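Local coordinates for protein beta-mannosidase (Trichoderma harzianum, PDB 4CVU) that probably hydrolyses terminal beta-mannosidic bonds in mannose-containing saccharides, as a secreted glycoside hydrolase of family 2, at residues Q173-S178 and P507-Q512. Residues are numbered along the deposited sequence; the frame is centred on the assembly and turned at random.
Sequences QHWPAS and PYVLGQ. With MAN (alpha-D-mannopyranose), chain D; NAG (2-acetamido-2-deoxy-beta-D-glucopyranose), chain J; MAN (alpha-D-mannopyranose), chain B; NAG (2-acetamido-2-deoxy-beta-D-glucopyranose), chain C.
Gln-173 and Gln-512 meet tip to tip through paired side-chain amide hydrogen bonds. Gln-512 NE2 donates to Gln-173 OE1 at 2.9 Å, and Gln-173 NE2 returns a bond of 3.0 Å to Gln-512 OE1, both nearly straight. The amide planes are 37° apart, yet each acceptor lies close to the plane of its donor amide. Gln-173, with CG anti to the backbone N (chi1 -167°) and an extended chain, reaches from its loop to the helix. Its CD lies 3.2 Å above the plane of the Trp-175 ring, offset toward the rim. A water accepts from Trp-175 NE1 at the indole edge and donates to Gln-512 OE1 at 2.9 Å. The contact joins a loop of the galactose-binding-like domain to helix 506-528, in the part forming the catalytic (beta/alpha)8 barrel in this family. An alanine in place of Gln-512 would probably leave Gln-173 OE1 and NE2 without these partners, and the water with Trp-175 NE1 but without its acceptor. Van der Waals contacts are few: Val-509 CG1 lies 4.1 Å from Gln-173 NE2, which also sits at the Tyr-508 ring edge. O6 atoms of two linked mannoses of an attached glycan donate to Tyr-508 O and Gly-511 O.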
ATOM      1  N   GLN A 173      24.677  20.841 -31.705  1.00 50.97           N
ATOM      2  CA  GLN A 173      23.403  21.040 -32.370  1.00 50.46           C
ATOM      3  C   GLN A 173      22.243  21.265 -31.396  1.00 48.64           C
ATOM      4  O   GLN A 173      22.197  20.707 -30.284  1.00 48.68           O
ATOM      5  CB  GLN A 173      23.077  19.865 -33.299  1.00 48.88           C
ATOM      6  CG  GLN A 173      21.923  20.170 -34.235  1.00 49.19           C
ATOM      7  CD  GLN A 173      21.722  19.124 -35.320  1.00 46.75           C
ATOM      8  OE1 GLN A 173      22.397  18.108 -35.348  1.00 45.62           O
ATOM      9  NE2 GLN A 173      20.794  19.392 -36.232  1.00 46.83           N
ATOM     10  N   HIS A 174      21.327  22.119 -31.829  1.00 47.19           N
ATOM     11  CA  HIS A 174      20.072  22.348 -31.145  1.00 47.87           C
ATOM     12  C   HIS A 174      18.937  22.298 -32.145  1.00 48.49           C
ATOM     13  O   HIS A 174      19.136  22.568 -33.331  1.00 47.69           O
ATOM     14  CB  HIS A 174      20.101  23.687 -30.406  1.00 48.55           C
ATOM     15  CG  HIS A 174      21.125  23.722 -29.321  1.00 50.05           C
ATOM     16  ND1 HIS A 174      22.404  24.191 -29.521  1.00 50.48           N
ATOM     17  CD2 HIS A 174      21.081  23.270 -28.045  1.00 50.23           C
ATOM     18  CE1 HIS A 174      23.092  24.071 -28.400  1.00 52.13           C
ATOM     19  NE2 HIS A 174      22.319  23.498 -27.494  1.00 52.28           N
ATOM     20  N   TRP A 175      17.757  21.938 -31.647  1.00 46.22           N
ATOM     21  CA  TRP A 175      16.593  21.748 -32.478  1.00 46.16           C
ATOM     22  C   TRP A 175      15.469  22.588 -31.892  1.00 46.65           C
ATOM     23  O   TRP A 175      15.529  22.975 -30.701  1.00 46.01           O
ATOM     24  CB  TRP A 175      16.166  20.264 -32.452  1.00 44.97           C
ATOM     25  CG  TRP A 175      17.092  19.317 -33.108  1.00 43.68           C
ATOM     26  CD1 TRP A 175      16.977  18.813 -34.371  1.00 44.50           C
ATOM     27  CD2 TRP A 175      18.261  18.721 -32.543  1.00 43.52           C
ATOM     28  NE1 TRP A 175      18.007  17.951 -34.631  1.00 44.85           N
ATOM     29  CE2 TRP A 175      18.808  17.869 -33.525  1.00 43.60           C
ATOM     30  CE3 TRP A 175      18.910  18.828 -31.306  1.00 42.83           C
ATOM     31  CZ2 TRP A 175      19.971  17.135 -33.313  1.00 43.22           C
ATOM     32  CZ3 TRP A 175      20.073  18.099 -31.095  1.00 42.43           C
ATOM     33  CH2 TRP A 175      20.593  17.261 -32.093  1.00 42.86           C
ATOM     34  N   PRO A 176      14.430  22.844 -32.699  1.00 46.17           N
ATOM     35  CA  PRO A 176      13.231  23.508 -32.188  1.00 48.18           C
ATOM     36  C   PRO A 176      12.618  22.740 -31.024  1.00 47.01           C
ATOM     37  O   PRO A 176      12.745  21.520 -30.953  1.00 46.07           O
ATOM     38  CB  PRO A 176      12.276  23.527 -33.387  1.00 46.30           C
ATOM     39  CG  PRO A 176      13.159  23.374 -34.564  1.00 46.61           C
ATOM     40  CD  PRO A 176      14.335  22.570 -34.136  1.00 45.33           C
ATOM     41  N   ALA A 177      11.975  23.479 -30.126  1.00 47.24           N
ATOM     42  CA  ALA A 177      11.395  22.934 -28.925  1.00 47.42           C
ATOM     43  C   ALA A 177      10.400  21.800 -29.227  1.00 47.04           C
ATOM     44  O   ALA A 177      10.383  20.799 -28.533  1.00 46.33           O
ATOM     45  CB  ALA A 177      10.711  24.057 -28.144  1.00 50.40           C
ATOM     46  N   SER A 178       9.606  21.949 -30.286  1.00 47.50           N
ATOM     47  CA  SER A 178       8.619  20.943 -30.643  1.00 47.35           C
ATOM     48  C   SER A 178       9.254  19.607 -31.072  1.00 46.34           C
ATOM     49  O   SER A 178       8.642  18.554 -30.924  1.00 44.64           O
ATOM     50  CB  SER A 178       7.653  21.473 -31.722  1.00 48.29           C
ATOM     51  OG  SER A 178       8.316  21.739 -32.934  1.00 49.40           O
ATOM     52  N   PRO A 507      15.892  21.157 -44.724  1.00 50.81           N
ATOM     53  CA  PRO A 507      16.676  20.312 -45.643  1.00 50.46           C
ATOM     54  C   PRO A 507      17.976  19.809 -45.027  1.00 49.81           C
ATOM     55  O   PRO A 507      18.419  18.695 -45.328  1.00 47.72           O
ATOM     56  CB  PRO A 507      16.952  21.229 -46.838  1.00 51.06           C
ATOM     57  CG  PRO A 507      15.872  22.261 -46.773  1.00 51.68           C
ATOM     58  CD  PRO A 507      15.607  22.478 -45.305  1.00 50.88           C
ATOM     59  N   TYR A 508      18.565  20.621 -44.151  1.00 49.12           N
ATOM     60  CA  TYR A 508      19.728  20.185 -43.404  1.00 50.22           C
ATOM     61  C   TYR A 508      19.373  18.989 -42.524  1.00 47.54           C
ATOM     62  O   TYR A 508      20.080  18.001 -42.567  1.00 46.70           O
ATOM     63  CB  TYR A 508      20.337  21.321 -42.552  1.00 52.39           C
ATOM     64  CG  TYR A 508      21.532  20.896 -41.747  1.00 52.00           C
ATOM     65  CD1 TYR A 508      22.776  20.766 -42.339  1.00 57.38           C
ATOM     66  CD2 TYR A 508      21.432  20.639 -40.398  1.00 53.11           C
ATOM     67  CE1 TYR A 508      23.886  20.372 -41.609  1.00 56.24           C
ATOM     68  CE2 TYR A 508      22.535  20.235 -39.658  1.00 55.34           C
ATOM     69  CZ  TYR A 508      23.754  20.104 -40.277  1.00 55.81           C
ATOM     70  OH  TYR A 508      24.843  19.716 -39.559  1.00 57.60           O
ATOM     71  N   VAL A 509      18.300  19.081 -41.721  1.00 47.66           N
ATOM     72  CA  VAL A 509      17.964  17.959 -40.812  1.00 47.20           C
ATOM     73  C   VAL A 509      17.453  16.742 -41.576  1.00 44.92           C
ATOM     74  O   VAL A 509      17.684  15.646 -41.139  1.00 42.88           O
ATOM     75  CB  VAL A 509      17.014  18.316 -39.630  1.00 49.12           C
ATOM     76  CG1 VAL A 509      17.592  19.476 -38.819  1.00 48.63           C
ATOM     77  CG2 VAL A 509      15.598  18.619 -40.094  1.00 48.62           C
ATOM     78  N   LEU A 510      16.806  16.938 -42.731  1.00 44.68           N
ATOM     79  CA  LEU A 510      16.466  15.800 -43.590  1.00 46.21           C
ATOM     80  C   LEU A 510      17.743  15.066 -44.058  1.00 46.06           C
ATOM     81  O   LEU A 510      17.789  13.831 -44.068  1.00 46.83           O
ATOM     82  CB  LEU A 510      15.616  16.248 -44.785  1.00 48.21           C
ATOM     83  CG  LEU A 510      15.024  15.143 -45.648  1.00 48.44           C
ATOM     84  CD1 LEU A 510      14.109  14.221 -44.854  1.00 48.40           C
ATOM     85  CD2 LEU A 510      14.246  15.753 -46.791  1.00 50.41           C
ATOM     86  N   GLY A 511      18.791  15.819 -44.406  1.00 45.95           N
ATOM     87  CA  GLY A 511      20.065  15.221 -44.852  1.00 44.99           C
ATOM     88  C   GLY A 511      20.756  14.411 -43.772  1.00 43.65           C
ATOM     89  O   GLY A 511      21.353  13.390 -44.056  1.00 46.48           O
ATOM     90  N   GLN A 512      20.657  14.856 -42.532  1.00 43.32           N
ATOM     91  CA  GLN A 512      21.209  14.104 -41.412  1.00 44.35           C
ATOM     92  C   GLN A 512      20.447  12.789 -41.215  1.00 43.60           C
ATOM     93  O   GLN A 512      21.053  11.763 -40.876  1.00 42.88           O
ATOM     94  CB  GLN A 512      21.118  14.918 -40.128  1.00 44.70           C
ATOM     95  CG  GLN A 512      22.019  16.134 -40.047  1.00 46.15           C
ATOM     96  CD  GLN A 512      21.824  16.858 -38.731  1.00 46.38           C
ATOM     97  OE1 GLN A 512      20.712  17.284 -38.417  1.00 45.57           O
ATOM     98  NE2 GLN A 512      22.896  16.971 -37.935  1.00 46.26           N
TER
HETATM   99  C1  MAN D   5      25.990  16.586 -45.837  1.00 47.38           C
HETATM  100  C2  MAN D   5      26.975  15.720 -45.051  1.00 50.29           C
HETATM  101  C3  MAN D   5      26.253  14.837 -44.067  1.00 51.04           C
HETATM  102  C4  MAN D   5      25.287  15.656 -43.213  1.00 50.97           C
HETATM  103  C5  MAN D   5      24.324  16.377 -44.135  1.00 47.79           C
HETATM  104  C6  MAN D   5      23.302  17.165 -43.322  1.00 46.49           C
HETATM  105  O2  MAN D   5      27.887  16.538 -44.351  1.00 52.67           O
HETATM  106  O3  MAN D   5      27.158  14.179 -43.212  1.00 56.98           O
HETATM  107  O4  MAN D   5      24.608  14.786 -42.307  1.00 53.27           O
HETATM  108  O5  MAN D   5      25.058  17.243 -44.997  1.00 46.66           O
HETATM  109  O6  MAN D   5      22.283  17.684 -44.160  1.00 43.65           O
HETATM  110  C1  NAG J1005      19.754  23.350 -24.167  1.00 56.15           C
HETATM  111  C2  NAG J1005      18.702  23.904 -23.223  1.00 60.74           C
HETATM  112  C3  NAG J1005      18.131  25.249 -23.634  1.00 61.10           C
HETATM  113  C4  NAG J1005      19.214  26.253 -24.041  1.00 63.00           C
HETATM  114  C5  NAG J1005      20.275  25.600 -24.922  1.00 63.29           C
HETATM  115  C6  NAG J1005      21.439  26.566 -25.187  1.00 61.73           C
HETATM  116  C7  NAG J1005      17.371  22.327 -21.963  1.00 61.06           C
HETATM  117  C8  NAG J1005      16.183  21.414 -22.011  1.00 61.62           C
HETATM  118  N2  NAG J1005      17.605  22.970 -23.105  1.00 60.02           N
HETATM  119  O3  NAG J1005      17.414  25.727 -22.515  1.00 60.45           O
HETATM  120  O4  NAG J1005      18.587  27.272 -24.790  1.00 68.47           O
HETATM  121  O5  NAG J1005      20.741  24.371 -24.353  1.00 59.48           O
HETATM  122  O6  NAG J1005      22.671  26.059 -24.699  1.00 60.31           O
HETATM  123  O7  NAG J1005      18.055  22.428 -20.925  1.00 58.01           O
HETATM  124  C1  MAN B   4      23.138  16.500 -47.488  1.00 47.02           C
HETATM  125  C2  MAN B   4      24.624  16.338 -47.820  1.00 46.03           C
HETATM  126  C3  MAN B   4      24.721  15.360 -48.979  1.00 47.79           C
HETATM  127  C4  MAN B   4      24.014  14.038 -48.621  1.00 45.29           C
HETATM  128  C5  MAN B   4      22.581  14.271 -48.156  1.00 46.13           C
HETATM  129  C6  MAN B   4      21.922  12.973 -47.680  1.00 43.94           C
HETATM  130  O2  MAN B   4      25.348  15.712 -46.763  1.00 46.80           O
HETATM  131  O3  MAN B   4      26.072  15.070 -49.197  1.00 48.17           O
HETATM  132  O4  MAN B   4      24.008  13.180 -49.723  1.00 45.18           O
HETATM  133  O5  MAN B   4      22.585  15.231 -47.109  1.00 46.62           O
HETATM  134  O6  MAN B   4      22.496  12.478 -46.493  1.00 45.56           O
HETATM  135  C1  NAG C   2      15.227  14.541 -51.390  1.00 46.47           C
HETATM  136  C2  NAG C   2      16.659  14.071 -51.281  1.00 45.87           C
HETATM  137  C3  NAG C   2      17.277  14.628 -50.015  1.00 46.68           C
HETATM  138  C4  NAG C   2      17.137  16.143 -49.935  1.00 47.95           C
HETATM  139  C5  NAG C   2      15.645  16.431 -50.094  1.00 50.40           C
HETATM  140  C6  NAG C   2      15.249  17.890 -49.943  1.00 50.36           C
HETATM  141  C7  NAG C   2      17.244  11.857 -52.132  1.00 48.83           C
HETATM  142  C8  NAG C   2      17.305  10.397 -51.901  1.00 49.23           C
HETATM  143  N2  NAG C   2      16.752  12.628 -51.167  1.00 48.43           N
HETATM  144  O3  NAG C   2      18.598  14.176 -49.887  1.00 44.92           O
HETATM  145  O4  NAG C   2      17.552  16.546 -48.644  1.00 48.81           O
HETATM  146  O5  NAG C   2      15.189  15.946 -51.338  1.00 46.08           O
HETATM  147  O6  NAG C   2      16.210  18.600 -50.654  1.00 58.91           O
HETATM  148  O7  NAG C   2      17.610  12.287 -53.201  1.00 50.50           O
HETATM  149  O   HOH W   1      18.866  15.806 -36.675  1.00 37.75           O